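Local coordinates for protein aldose 1-epimerase (Caenorhabditis elegans, PDB 1LUR) that probably interconverts the alpha and beta anomers of aldose sugars such as galactose, at residues 207-211 / 212-216. Sequence-based numbering, arbitrary orientation.
Sequences AIRSV and TDTGF
The guanidinium of R209 meets the methyl of T214 obliquely, with NH2 4.0 Å from CG2. The other flat group is the F216 ring: its side chain starts toward 207-211, but the ring leads away and packs edge-to-face with F195; the apolar contact of F216 CB with CG2 of V211 is doubtful, because that methyl is modelled too close to the F216 carbonyl. Between these contacts the chain reverses in a type II beta turn from V211 to T214, closed by T214 N to V211 O at 2.9 Å, with the donor tilted 30° from the carbonyl plane. The turn follows strand 207-210, an outermost strand of an antiparallel sheet in the beta-sandwich (supersandwich) fold of the galactose mutarotase family, paired with strand 194-198. T214 OG1 stands between its own N and carbonyl carbon (chi1 71°), which directs it to the same V211 O, at 2.4 Å, too short to be taken at face value, while F216 N donates weakly to OG1. A valine in place of T214 would probably deprive F216 N of this weak acceptor. At the start of the turn, S210 OG, anti to its N (chi1 163°), accepts T212 N at 3.1 Å and, weakly, T212 OG1, whose stronger partner is R219 NH2.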
loop_
_atom_site.group_PDB
_atom_site.type_symbol
_atom_site.label_atom_id
_atom_site.label_comp_id
_atom_site.label_asym_id
_atom_site.label_seq_id
_atom_site.Cartn_x
_atom_site.Cartn_y
_atom_site.Cartn_z
ATOM N N ALA A 207 11.216 -10.709 14.885
ATOM C CA ALA A 207 12.646 -10.617 14.624
ATOM C C ALA A 207 12.940 -9.725 13.421
ATOM O O ALA A 207 12.137 -9.631 12.492
ATOM C CB ALA A 207 13.219 -12.011 14.379
ATOM N N ILE A 208 14.091 -9.060 13.457
ATOM C CA ILE A 208 14.515 -8.181 12.375
ATOM C C ILE A 208 15.799 -8.810 11.858
ATOM O O ILE A 208 16.689 -9.149 12.643
ATOM C CB ILE A 208 14.831 -6.751 12.862
ATOM C CG1 ILE A 208 13.581 -6.106 13.468
ATOM C CG2 ILE A 208 15.347 -5.911 11.694
ATOM C CD1 ILE A 208 12.435 -5.943 12.495
ATOM N N ARG A 209 15.889 -8.974 10.546
ATOM C CA ARG A 209 17.073 -9.570 9.955
ATOM C C ARG A 209 17.762 -8.641 8.983
ATOM O O ARG A 209 17.114 -7.871 8.263
ATOM C CB ARG A 209 16.713 -10.867 9.229
ATOM C CG ARG A 209 16.447 -12.050 10.143
ATOM C CD ARG A 209 16.208 -13.315 9.331
ATOM N NE ARG A 209 17.320 -13.578 8.424
ATOM C CZ ARG A 209 17.343 -14.562 7.530
ATOM N NH1 ARG A 209 16.308 -15.384 7.423
ATOM N NH2 ARG A 209 18.397 -14.722 6.739
ATOM N N SER A 210 19.087 -8.719 8.982
ATOM C CA SER A 210 19.899 -7.903 8.104
ATOM C C SER A 210 19.621 -8.413 6.707
ATOM O O SER A 210 19.328 -9.593 6.510
ATOM C CB SER A 210 21.385 -8.078 8.428
ATOM O OG SER A 210 22.195 -7.613 7.362
ATOM N N VAL A 211 19.707 -7.525 5.731
ATOM C CA VAL A 211 19.459 -7.925 4.364
ATOM C C VAL A 211 20.752 -8.446 3.735
ATOM O O VAL A 211 20.723 -9.159 2.735
ATOM C CB VAL A 211 18.940 -6.739 3.539
ATOM C CG1 VAL A 211 20.068 -5.764 3.230
ATOM C CG2 VAL A 211 18.305 -7.251 2.289
ATOM N N THR A 212 21.882 -8.088 4.336
ATOM C CA THR A 212 23.189 -8.514 3.834
ATOM C C THR A 212 23.252 -10.011 3.547
ATOM O O THR A 212 22.856 -10.829 4.374
ATOM C CB THR A 212 24.315 -8.166 4.831
ATOM O OG1 THR A 212 24.326 -6.754 5.067
ATOM C CG2 THR A 212 25.671 -8.592 4.274
ATOM N N ASP A 213 23.760 -10.349 2.366
ATOM C CA ASP A 213 23.900 -11.734 1.924
ATOM C C ASP A 213 22.584 -12.485 1.734
ATOM O O ASP A 213 22.578 -13.712 1.639
ATOM C CB ASP A 213 24.801 -12.518 2.892
ATOM C CG ASP A 213 26.243 -12.041 2.866
ATOM O OD1 ASP A 213 26.763 -11.790 1.759
ATOM O OD2 ASP A 213 26.861 -11.929 3.945
ATOM N N THR A 214 21.474 -11.755 1.673
ATOM C CA THR A 214 20.162 -12.377 1.490
ATOM C C THR A 214 19.557 -11.964 0.153
ATOM O O THR A 214 20.061 -11.057 -0.511
ATOM C CB THR A 214 19.172 -11.964 2.604
ATOM O OG1 THR A 214 18.800 -10.589 2.430
ATOM C CG2 THR A 214 19.809 -12.142 3.973
ATOM N N GLY A 215 18.469 -12.625 -0.228
ATOM C CA GLY A 215 17.813 -12.312 -1.484
ATOM C C GLY A 215 16.958 -11.058 -1.446
ATOM O O GLY A 215 16.306 -10.717 -2.440
ATOM N N PHE A 216 16.947 -10.372 -0.304
ATOM C CA PHE A 216 16.161 -9.151 -0.154
ATOM C C PHE A 216 17.044 -7.908 -0.230
ATOM O O PHE A 216 16.581 -6.803 0.055
ATOM C CB PHE A 216 15.414 -9.136 1.188
ATOM C CG PHE A 216 14.378 -10.223 1.332
ATOM C CD1 PHE A 216 13.477 -10.492 0.308
ATOM C CD2 PHE A 216 14.289 -10.957 2.512
ATOM C CE1 PHE A 216 12.499 -11.481 0.457
ATOM C CE2 PHE A 216 13.317 -11.944 2.668
ATOM C CZ PHE A 216 12.420 -12.205 1.640
#